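Local coordinates for protein membrane-bound protease PH1510 (Pyrococcus horikoshii, PDB 6M4B) that cleaves proteins preferentially near hydrophobic or aromatic residues as a membrane-bound serine protease and degrades a stomatin homolog in vitro, here as its inactivated N-terminal protease domain, at residues P69-A83 with S92-C106. The protein carries 1 engineered substitution. Residues are numbered along the deposited sequence; the frame is centred on the assembly and turned at random.
Sequences PVIIYVYPPGASAAA and SHLIAMAPGTSIGAC. Engineered in segment 69-83: A83 (natural residue Ser).
V74 N donates a hydrogen bond to A96 O at 2.8 Å, and A98 N returns an almost straight one to V74 O (N-H...O 173°). They belong to the first of two parallel ladders joining 69-83 to 92-106, which follow each other, with helix 84-90 between them, as beta-beta-alpha units of the ClpP/crotonase fold: 70-74 pairs with 94-97 in the main sheet, and 80-82 with 102-104 in a smaller one leading to the active site. V74 and M97 lie side by side on one sheet face, V74 CG2 against M97 CG at 3.7 Å. On the other face Y73, with CG anti to the backbone N (chi1 -178°), runs its ring along the neighbouring strand; CD1 meets A96 CB, A96 O lies in plane at the ring edge, and Y75 CB sits over one face. Y73 OH is hydrogen-bonded to A172 O. Near the start of 69-83, P69 CA rests on a face of the H93 imidazole as a CH-pi contact. The connection 75-79 is one residue longer than 98-101, and the register steps by one between the ladders; each contains a type II turn, 76-79 and 98-101. G78 N donates a hydrogen bond to G100 O from above the carbonyl plane. T101 OG1 bonds to A98 O within its own turn, while T101 CG2 packs 3.4 Å from V74 O. At the catalytic end, A83, engineered from the nucleophilic serine, donates its backbone N to G104 O at 3.0 Å, beside the substrate-binding residues A105 and C106, and C106 SG lies 3.6 Å from A83 O.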
loop_
_atom_site.group_PDB
_atom_site.type_symbol
_atom_site.label_atom_id
_atom_site.label_comp_id
_atom_site.label_asym_id
_atom_site.label_seq_id
_atom_site.Cartn_x
_atom_site.Cartn_y
_atom_site.Cartn_z
ATOM N N PRO A 69 -15.781 -8.224 0.956
ATOM C CA PRO A 69 -14.822 -8.789 1.906
ATOM C C PRO A 69 -14.064 -10.017 1.357
ATOM O O PRO A 69 -14.657 -10.894 0.793
ATOM C CB PRO A 69 -15.713 -9.175 3.098
ATOM C CG PRO A 69 -16.941 -8.309 2.973
ATOM C CD PRO A 69 -17.151 -8.109 1.523
ATOM N N VAL A 70 -12.749 -10.015 1.519
ATOM C CA VAL A 70 -11.844 -11.133 1.286
ATOM C C VAL A 70 -11.361 -11.742 2.620
ATOM O O VAL A 70 -10.726 -11.060 3.468
ATOM C CB VAL A 70 -10.593 -10.684 0.508
ATOM C CG1 VAL A 70 -9.736 -11.898 0.109
ATOM C CG2 VAL A 70 -11.008 -9.895 -0.707
ATOM N N ILE A 71 -11.622 -13.017 2.797
ATOM C CA ILE A 71 -11.253 -13.754 3.993
ATOM C C ILE A 71 -10.096 -14.650 3.561
ATOM O O ILE A 71 -10.232 -15.421 2.617
ATOM C CB ILE A 71 -12.435 -14.559 4.544
ATOM C CG1 ILE A 71 -13.551 -13.589 4.941
ATOM C CG2 ILE A 71 -11.996 -15.375 5.750
ATOM C CD1 ILE A 71 -14.837 -14.250 5.354
ATOM N N ILE A 72 -8.974 -14.554 4.270
ATOM C CA ILE A 72 -7.844 -15.408 4.009
ATOM C C ILE A 72 -7.919 -16.532 5.034
ATOM O O ILE A 72 -7.966 -16.276 6.230
ATOM C CB ILE A 72 -6.500 -14.632 4.082
ATOM C CG1 ILE A 72 -6.445 -13.541 2.994
ATOM C CG2 ILE A 72 -5.349 -15.584 3.930
ATOM C CD1 ILE A 72 -6.467 -14.016 1.573
ATOM N N TYR A 73 -7.975 -17.766 4.529
ATOM C CA TYR A 73 -8.191 -18.940 5.334
ATOM C C TYR A 73 -7.011 -19.847 5.098
ATOM O O TYR A 73 -6.854 -20.400 4.010
ATOM C CB TYR A 73 -9.481 -19.635 4.953
ATOM C CG TYR A 73 -9.898 -20.882 5.758
ATOM C CD1 TYR A 73 -9.432 -21.111 7.040
ATOM C CD2 TYR A 73 -10.786 -21.826 5.213
ATOM C CE1 TYR A 73 -9.843 -22.204 7.774
ATOM C CE2 TYR A 73 -11.200 -22.951 5.941
ATOM C CZ TYR A 73 -10.764 -23.120 7.226
ATOM O OH TYR A 73 -11.171 -24.220 7.980
ATOM N N VAL A 74 -6.180 -19.965 6.125
ATOM C CA VAL A 74 -4.996 -20.789 6.044
ATOM C C VAL A 74 -5.433 -22.251 6.240
ATOM O O VAL A 74 -5.819 -22.680 7.342
ATOM C CB VAL A 74 -3.929 -20.402 7.088
ATOM C CG1 VAL A 74 -2.617 -21.138 6.752
ATOM C CG2 VAL A 74 -3.705 -18.885 7.082
ATOM N N TYR A 75 -5.370 -22.996 5.156
ATOM C CA TYR A 75 -6.096 -24.260 5.015
ATOM C C TYR A 75 -5.519 -25.009 3.795
ATOM O O TYR A 75 -5.148 -24.341 2.802
ATOM C CB TYR A 75 -7.585 -23.941 4.811
ATOM C CG TYR A 75 -8.486 -25.127 4.610
ATOM C CD1 TYR A 75 -8.655 -25.693 3.334
ATOM C CD2 TYR A 75 -9.198 -25.674 5.680
ATOM C CE1 TYR A 75 -9.500 -26.785 3.143
ATOM C CE2 TYR A 75 -10.034 -26.780 5.507
ATOM C CZ TYR A 75 -10.179 -27.314 4.237
ATOM O OH TYR A 75 -10.990 -28.373 4.059
ATOM N N PRO A 76 -5.487 -26.371 3.834
ATOM C CA PRO A 76 -5.985 -27.339 4.844
ATOM C C PRO A 76 -5.037 -27.492 5.979
ATOM O O PRO A 76 -3.967 -26.904 5.930
ATOM C CB PRO A 76 -6.053 -28.670 4.070
ATOM C CG PRO A 76 -5.016 -28.525 3.017
ATOM C CD PRO A 76 -5.012 -27.064 2.616
ATOM N N PRO A 77 -5.410 -28.274 7.021
ATOM C CA PRO A 77 -4.455 -28.463 8.125
ATOM C C PRO A 77 -3.114 -28.931 7.536
ATOM O O PRO A 77 -3.105 -29.586 6.500
ATOM C CB PRO A 77 -5.142 -29.529 8.997
ATOM C CG PRO A 77 -6.608 -29.238 8.813
ATOM C CD PRO A 77 -6.690 -28.948 7.315
ATOM N N GLY A 78 -2.002 -28.497 8.130
ATOM C CA GLY A 78 -0.685 -28.645 7.524
ATOM C C GLY A 78 -0.236 -27.447 6.701
ATOM O O GLY A 78 0.952 -27.265 6.525
ATOM N N ALA A 79 -1.179 -26.650 6.176
ATOM C CA ALA A 79 -0.832 -25.459 5.404
ATOM C C ALA A 79 -0.113 -24.353 6.218
ATOM O O ALA A 79 -0.147 -24.288 7.465
ATOM C CB ALA A 79 -2.066 -24.874 4.747
ATOM N N SER A 80 0.505 -23.439 5.499
ATOM C CA SER A 80 1.030 -22.232 6.150
ATOM C C SER A 80 0.794 -20.995 5.282
ATOM O O SER A 80 0.526 -21.109 4.091
ATOM C CB SER A 80 2.524 -22.432 6.449
ATOM O OG SER A 80 3.181 -22.587 5.225
ATOM N N ALA A 81 0.775 -19.826 5.924
ATOM C CA ALA A 81 0.805 -18.540 5.205
ATOM C C ALA A 81 2.082 -17.898 5.684
ATOM O O ALA A 81 2.099 -17.102 6.620
ATOM C CB ALA A 81 -0.403 -17.688 5.551
ATOM N N ALA A 82 3.177 -18.375 5.112
ATOM C CA ALA A 82 4.519 -18.006 5.577
ATOM C C ALA A 82 5.023 -16.889 4.678
ATOM O O ALA A 82 4.621 -16.778 3.527
ATOM C CB ALA A 82 5.469 -19.218 5.583
ATOM N N ALA A 83 5.899 -16.077 5.221
ATOM C CA ALA A 83 6.649 -15.080 4.450
ATOM C C ALA A 83 5.686 -14.176 3.700
ATOM O O ALA A 83 4.811 -13.618 4.353
ATOM C CB ALA A 83 7.690 -15.768 3.544
ATOM N N SER A 92 -5.924 -8.451 4.747
ATOM C CA SER A 92 -7.249 -8.922 4.377
ATOM C C SER A 92 -8.273 -8.557 5.433
ATOM O O SER A 92 -7.946 -8.163 6.563
ATOM C CB SER A 92 -7.220 -10.447 4.162
ATOM O OG SER A 92 -7.353 -11.147 5.400
ATOM N N HIS A 93 -9.535 -8.696 5.042
ATOM C CA HIS A 93 -10.665 -8.295 5.866
ATOM C C HIS A 93 -10.867 -9.146 7.100
ATOM O O HIS A 93 -11.439 -8.686 8.071
ATOM C CB HIS A 93 -11.922 -8.284 5.005
ATOM C CG HIS A 93 -11.867 -7.291 3.905
ATOM N ND1 HIS A 93 -11.329 -7.577 2.673
ATOM C CD2 HIS A 93 -12.273 -5.995 3.847
ATOM C CE1 HIS A 93 -11.400 -6.503 1.899
ATOM N NE2 HIS A 93 -11.959 -5.530 2.596
ATOM N N LEU A 94 -10.454 -10.412 7.018
ATOM C CA LEU A 94 -10.608 -11.358 8.093
ATOM C C LEU A 94 -9.638 -12.520 7.863
ATOM O O LEU A 94 -9.453 -12.935 6.727
ATOM C CB LEU A 94 -12.041 -11.902 8.130
ATOM C CG LEU A 94 -12.500 -12.468 9.484
ATOM C CD1 LEU A 94 -12.820 -11.309 10.372
ATOM C CD2 LEU A 94 -13.754 -13.339 9.390
ATOM N N ILE A 95 -9.016 -13.021 8.927
ATOM C CA ILE A 95 -8.116 -14.133 8.800
ATOM C C ILE A 95 -8.674 -15.247 9.633
ATOM O O ILE A 95 -8.981 -15.045 10.806
ATOM C CB ILE A 95 -6.675 -13.817 9.297
ATOM C CG1 ILE A 95 -6.080 -12.590 8.580
ATOM C CG2 ILE A 95 -5.777 -15.006 9.041
ATOM C CD1 ILE A 95 -4.913 -11.972 9.346
ATOM N N ALA A 96 -8.714 -16.418 9.035
ATOM C CA ALA A 96 -9.034 -17.654 9.727
ATOM C C ALA A 96 -7.907 -18.662 9.509
ATOM O O ALA A 96 -7.313 -18.721 8.416
ATOM C CB ALA A 96 -10.335 -18.213 9.190
ATOM N N MET A 97 -7.640 -19.443 10.536
ATOM C CA MET A 97 -6.672 -20.561 10.437
ATOM C C MET A 97 -7.258 -21.934 10.882
ATOM O O MET A 97 -7.952 -22.020 11.866
ATOM C CB MET A 97 -5.411 -20.244 11.245
ATOM C CG MET A 97 -4.590 -19.057 10.699
ATOM S SD MET A 97 -3.168 -18.731 11.741
ATOM C CE MET A 97 -2.086 -20.054 11.220
ATOM N N ALA A 98 -7.036 -22.954 10.077
ATOM C CA ALA A 98 -7.372 -24.340 10.466
ATOM C C ALA A 98 -6.389 -24.827 11.526
ATOM O O ALA A 98 -5.250 -24.357 11.543
ATOM C CB ALA A 98 -7.290 -25.254 9.265
ATOM N N PRO A 99 -6.827 -25.717 12.445
ATOM C CA PRO A 99 -5.836 -26.248 13.409
ATOM C C PRO A 99 -4.756 -26.996 12.649
ATOM O O PRO A 99 -5.023 -27.483 11.529
ATOM C CB PRO A 99 -6.658 -27.170 14.306
ATOM C CG PRO A 99 -8.070 -26.645 14.205
ATOM C CD PRO A 99 -8.192 -26.177 12.764
ATOM N N GLY A 100 -3.531 -26.942 13.185
ATOM C CA GLY A 100 -2.339 -27.502 12.534
ATOM C C GLY A 100 -1.713 -26.669 11.432
ATOM O O GLY A 100 -0.969 -27.190 10.589
ATOM N N THR A 101 -2.025 -25.368 11.386
ATOM C CA THR A 101 -1.469 -24.508 10.335
ATOM C C THR A 101 -0.514 -23.533 10.973
ATOM O O THR A 101 -0.352 -23.507 12.179
ATOM C CB THR A 101 -2.548 -23.748 9.525
ATOM O OG1 THR A 101 -3.349 -22.954 10.404
ATOM C CG2 THR A 101 -3.404 -24.709 8.729
ATOM N N SER A 102 0.126 -22.730 10.150
ATOM C CA SER A 102 1.187 -21.867 10.629
ATOM C C SER A 102 1.098 -20.483 9.956
ATOM O O SER A 102 0.758 -20.364 8.779
ATOM C CB SER A 102 2.524 -22.531 10.274
ATOM O OG SER A 102 3.565 -21.826 10.867
ATOM N N ILE A 103 1.445 -19.439 10.687
ATOM C CA ILE A 103 1.540 -18.090 10.062
ATOM C C ILE A 103 2.830 -17.404 10.521
ATOM O O ILE A 103 3.277 -17.605 11.640
ATOM C CB ILE A 103 0.272 -17.243 10.359
ATOM C CG1 ILE A 103 0.298 -15.918 9.604
ATOM C CG2 ILE A 103 0.116 -16.995 11.847
ATOM C CD1 ILE A 103 -1.055 -15.258 9.546
ATOM N N GLY A 104 3.418 -16.589 9.663
ATOM C CA GLY A 104 4.622 -15.849 10.053
ATOM C C GLY A 104 5.884 -16.318 9.348
ATOM O O GLY A 104 5.836 -16.779 8.184
ATOM N N ALA A 105 7.006 -16.151 10.040
ATOM C CA ALA A 105 8.343 -16.399 9.475
ATOM C C ALA A 105 8.573 -15.556 8.263
ATOM O O ALA A 105 8.570 -16.064 7.110
ATOM C CB ALA A 105 8.538 -17.911 9.155
ATOM N N CYS A 106 8.763 -14.258 8.470
ATOM C CA CYS A 106 8.937 -13.325 7.310
ATOM C C CYS A 106 10.296 -12.596 7.264
ATOM O O CYS A 106 10.379 -11.490 6.667
ATOM C CB CYS A 106 7.815 -12.250 7.371
ATOM S SG CYS A 106 6.196 -12.939 7.654
#